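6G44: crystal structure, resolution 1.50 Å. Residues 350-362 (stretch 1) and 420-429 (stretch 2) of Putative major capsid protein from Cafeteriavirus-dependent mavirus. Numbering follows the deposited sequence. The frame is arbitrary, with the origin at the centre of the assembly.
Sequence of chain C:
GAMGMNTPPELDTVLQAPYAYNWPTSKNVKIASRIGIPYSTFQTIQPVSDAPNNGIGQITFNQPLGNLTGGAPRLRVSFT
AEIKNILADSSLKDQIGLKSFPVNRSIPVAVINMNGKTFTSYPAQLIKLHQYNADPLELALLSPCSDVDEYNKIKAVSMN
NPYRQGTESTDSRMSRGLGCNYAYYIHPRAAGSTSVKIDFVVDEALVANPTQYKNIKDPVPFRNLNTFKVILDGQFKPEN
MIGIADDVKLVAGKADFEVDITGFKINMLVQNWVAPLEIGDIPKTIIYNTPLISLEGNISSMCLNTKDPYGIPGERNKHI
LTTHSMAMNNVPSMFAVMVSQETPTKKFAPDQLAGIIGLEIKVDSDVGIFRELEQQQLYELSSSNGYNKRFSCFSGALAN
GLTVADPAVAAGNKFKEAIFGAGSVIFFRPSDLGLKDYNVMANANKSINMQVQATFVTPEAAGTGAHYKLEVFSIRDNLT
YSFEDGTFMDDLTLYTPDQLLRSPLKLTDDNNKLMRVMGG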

# COMPACT_ATOMS: atom_id res chain seq x y z
N PRO C 350 -19.47 11.38 -12.43
CA PRO C 350 -18.71 10.23 -12.94
C PRO C 350 -19.23 9.70 -14.27
O PRO C 350 -20.43 9.73 -14.56
N ASP C 351 -18.31 9.21 -15.08
CA ASP C 351 -18.70 8.48 -16.31
C ASP C 351 -19.46 7.20 -15.95
O ASP C 351 -19.17 6.54 -14.95
N GLN C 352 -20.44 6.85 -16.78
CA GLN C 352 -21.27 5.68 -16.56
C GLN C 352 -21.02 4.60 -17.61
O GLN C 352 -21.10 4.85 -18.82
N LEU C 353 -20.72 3.41 -17.12
CA LEU C 353 -20.66 2.21 -17.92
C LEU C 353 -21.77 1.30 -17.43
O LEU C 353 -22.33 1.49 -16.34
N ALA C 354 -22.15 0.35 -18.28
CA ALA C 354 -23.08 -0.69 -17.88
C ALA C 354 -22.37 -1.76 -17.04
O ALA C 354 -21.14 -1.92 -17.13
N GLY C 355 -23.16 -2.51 -16.26
CA GLY C 355 -22.64 -3.68 -15.52
C GLY C 355 -22.73 -4.89 -16.43
O GLY C 355 -23.85 -5.32 -16.76
N ILE C 356 -21.61 -5.44 -16.85
CA ILE C 356 -21.62 -6.60 -17.75
C ILE C 356 -21.78 -7.86 -16.89
O ILE C 356 -20.96 -8.13 -16.01
N ILE C 357 -22.81 -8.65 -17.20
CA ILE C 357 -23.13 -9.87 -16.46
C ILE C 357 -22.88 -11.14 -17.28
O ILE C 357 -22.89 -12.23 -16.72
N GLY C 358 -22.63 -10.98 -18.58
CA GLY C 358 -22.32 -12.11 -19.44
C GLY C 358 -21.53 -11.68 -20.65
O GLY C 358 -21.66 -10.55 -21.11
N LEU C 359 -20.67 -12.58 -21.10
CA LEU C 359 -19.83 -12.35 -22.25
C LEU C 359 -19.74 -13.63 -23.06
O LEU C 359 -19.54 -14.69 -22.49
N GLU C 360 -19.93 -13.53 -24.38
CA GLU C 360 -19.68 -14.67 -25.27
C GLU C 360 -18.84 -14.18 -26.45
O GLU C 360 -19.17 -13.18 -27.08
N ILE C 361 -17.77 -14.92 -26.72
CA ILE C 361 -16.78 -14.58 -27.74
C ILE C 361 -16.80 -15.67 -28.84
O ILE C 361 -16.81 -16.84 -28.55
N LYS C 362 -16.81 -15.23 -30.10
CA LYS C 362 -16.58 -16.11 -31.26
C LYS C 362 -15.25 -15.72 -31.87
O LYS C 362 -15.02 -14.54 -32.09
N PHE C 420 -25.12 3.44 -8.15
CA PHE C 420 -24.65 2.21 -8.80
C PHE C 420 -23.16 2.19 -8.98
O PHE C 420 -22.50 3.25 -9.07
N GLY C 421 -22.61 0.99 -9.06
CA GLY C 421 -21.22 0.87 -9.49
C GLY C 421 -21.01 1.53 -10.84
O GLY C 421 -21.92 1.55 -11.70
N ALA C 422 -19.81 2.05 -11.07
CA ALA C 422 -19.53 2.74 -12.33
C ALA C 422 -19.65 1.81 -13.53
O ALA C 422 -19.93 2.27 -14.64
N GLY C 423 -19.41 0.52 -13.31
CA GLY C 423 -19.61 -0.49 -14.35
C GLY C 423 -18.31 -1.12 -14.82
O GLY C 423 -17.26 -0.90 -14.25
N SER C 424 -18.42 -1.96 -15.86
CA SER C 424 -17.39 -2.96 -16.18
C SER C 424 -16.42 -2.57 -17.28
O SER C 424 -16.80 -1.98 -18.29
N VAL C 425 -15.18 -3.00 -17.12
CA VAL C 425 -14.26 -3.17 -18.25
C VAL C 425 -13.68 -4.56 -18.13
O VAL C 425 -13.14 -4.91 -17.08
N ILE C 426 -13.81 -5.35 -19.18
CA ILE C 426 -13.30 -6.73 -19.17
C ILE C 426 -12.09 -6.84 -20.09
O ILE C 426 -12.22 -6.72 -21.31
N PHE C 427 -10.93 -7.07 -19.51
CA PHE C 427 -9.69 -7.29 -20.24
C PHE C 427 -9.50 -8.78 -20.41
O PHE C 427 -9.60 -9.54 -19.42
N PHE C 428 -9.28 -9.25 -21.64
CA PHE C 428 -8.97 -10.68 -21.89
C PHE C 428 -7.94 -10.83 -23.00
O PHE C 428 -7.86 -9.97 -23.89
N ARG C 429 -7.12 -11.86 -22.90
CA ARG C 429 -6.06 -12.16 -23.86
C ARG C 429 -6.50 -13.33 -24.73
O ARG C 429 -7.35 -14.13 -24.32

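The contact divides into a polar end, where three N-H groups find acceptors across the contact, and an apolar end, where the strands diverge at 52° and only side chains reach across. Ser424, the residue most covered by the other stretch, marks the change. Its CB points sideways, and chi1 at -44° (m) brings the hydroxyl to the opposing backbone, where Ile356 N donates to Ser424 OG at 2.8 Å. One residue thus serves twice, since Ser424 N also donates to Ala354 O at 3.0 Å. Two residues before Ser424, Ala422 O accepts from Leu353 N at 2.8 Å.

Gly423 lets the chains come this close: a CB there would lie 2.5 Å from Leu353 O and 2.7 Å from Ala354 O, and its phi of 112° with psi of -173° by itself calls for glycine. Two waters join carbonyls of the two stretches. Water 1 donates to Leu353 O and Gly421 O, at 2.8 and 2.9 Å, while water 2 lies 2.9 Å from Ala354 O and 2.7 Å from Ser424 O. Gln352 starts out away, but its t, p side chain folds back so that Gln352 NE2 donates to Leu353 O at 2.9 Å within its own stretch.

Leu353, nearly as covered as Ser424, points toward stretch 2 in the m, t rotamer and sets its CD1 3.9 Å from Val425 CG2. Beyond it Ile426, also m, t and pointing toward stretch 1, sets CD1 3.7 Å from Ile356 CG2 and CG2 4.0 Å from Leu359 CD2. Farther along, Ile361 (m, m) and Phe428 (chi1 p) span a wider gap, Ile361 CD1 approaching Phe428 CZ at 3.9 Å. The rule is legible: a glycine admits the close backbone approach, a serine hydroxyl takes an N-H across it, and large apolar side chains span the distance where the backbones part.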

# COMPACT_ATOMS: atom_id res chain seq x y z
CB PRO C 350 -18.91 9.18 -11.84
CG PRO C 350 -19.11 9.99 -10.59
CD PRO C 350 -19.97 11.11 -11.07
CB ASP C 351 -17.48 8.15 -17.18
CG ASP C 351 -17.01 9.33 -18.02
OD1 ASP C 351 -17.76 10.28 -18.24
OD2 ASP C 351 -15.89 9.21 -18.56
CB GLN C 352 -22.73 6.09 -16.63
CG GLN C 352 -23.70 4.95 -16.36
CD GLN C 352 -23.75 4.62 -14.89
OE1 GLN C 352 -24.35 5.36 -14.11
NE2 GLN C 352 -23.09 3.54 -14.50
CB LEU C 353 -19.32 1.50 -17.75
CG LEU C 353 -18.06 2.34 -17.94
CD1 LEU C 353 -16.81 1.53 -17.61
CD2 LEU C 353 -17.94 2.89 -19.37
CB ALA C 354 -23.74 -1.33 -19.10
CB ILE C 356 -20.37 -6.67 -18.63
CG1 ILE C 356 -20.27 -5.41 -19.50
CG2 ILE C 356 -20.38 -7.96 -19.48
CD1 ILE C 356 -19.01 -5.30 -20.30
CB ILE C 357 -24.60 -9.86 -15.93
CG1 ILE C 357 -25.60 -9.86 -17.08
CG2 ILE C 357 -24.82 -8.67 -14.99
CD1 ILE C 357 -27.02 -10.15 -16.63
CB LEU C 359 -18.44 -11.92 -21.77
CG LEU C 359 -17.50 -11.28 -22.76
CD1 LEU C 359 -18.07 -9.98 -23.33
CD2 LEU C 359 -16.17 -11.02 -22.08
CB GLU C 360 -21.00 -15.29 -25.75
CG GLU C 360 -21.83 -15.85 -24.60
CD GLU C 360 -23.04 -16.66 -25.02
OE1 GLU C 360 -23.91 -16.91 -24.13
OE2 GLU C 360 -23.14 -17.07 -26.20
CB ILE C 361 -15.35 -14.51 -27.18
CG1 ILE C 361 -15.25 -13.70 -25.88
CG2 ILE C 361 -14.41 -13.95 -28.26
CD1 ILE C 361 -15.60 -12.25 -26.01
CB LYS C 362 -17.70 -15.93 -32.28
CG LYS C 362 -17.43 -16.54 -33.65
CD LYS C 362 -18.67 -16.37 -34.53
CE LYS C 362 -18.49 -17.02 -35.90
NZ LYS C 362 -17.34 -16.44 -36.66
CB PHE C 420 -25.35 1.99 -10.14
CG PHE C 420 -26.83 1.82 -10.00
CD1 PHE C 420 -27.68 2.92 -9.98
CD2 PHE C 420 -27.38 0.55 -9.86
CE1 PHE C 420 -29.04 2.75 -9.79
CE2 PHE C 420 -28.74 0.38 -9.68
CZ PHE C 420 -29.57 1.48 -9.65
CB ALA C 422 -18.16 3.38 -12.31
CB SER C 424 -18.03 -4.27 -16.61
OG SER C 424 -19.11 -4.66 -15.79
CB VAL C 425 -13.11 -2.14 -18.27
CG1 VAL C 425 -12.20 -2.37 -19.46
CG2 VAL C 425 -13.69 -0.73 -18.33
CB ILE C 426 -14.37 -7.79 -19.52
CG1 ILE C 426 -15.54 -7.71 -18.55
CG2 ILE C 426 -13.75 -9.19 -19.51
CD1 ILE C 426 -16.79 -8.45 -19.02
CB PHE C 427 -8.49 -6.71 -19.48
CG PHE C 427 -8.50 -5.21 -19.37
CD1 PHE C 427 -8.02 -4.43 -20.41
CD2 PHE C 427 -8.96 -4.55 -18.21
CE1 PHE C 427 -7.99 -3.05 -20.30
CE2 PHE C 427 -8.91 -3.17 -18.11
CZ PHE C 427 -8.45 -2.41 -19.17
CB PHE C 428 -10.23 -11.51 -22.17
CG PHE C 428 -10.84 -11.29 -23.54
CD1 PHE C 428 -10.46 -12.06 -24.62
CD2 PHE C 428 -11.85 -10.33 -23.73
CE1 PHE C 428 -11.01 -11.84 -25.88
CE2 PHE C 428 -12.42 -10.13 -24.97
CZ PHE C 428 -11.99 -10.89 -26.06
CB ARG C 429 -4.79 -12.57 -23.11
CG ARG C 429 -4.24 -11.52 -22.16
CD ARG C 429 -3.06 -12.08 -21.43
NE ARG C 429 -2.50 -11.17 -20.44
CZ ARG C 429 -1.57 -10.25 -20.68
NH1 ARG C 429 -1.03 -10.12 -21.88
NH2 ARG C 429 -1.12 -9.50 -19.69
O HOH W 1 -23.25 0.31 -14.01
O HOH W 2 -19.30 -2.01 -19.34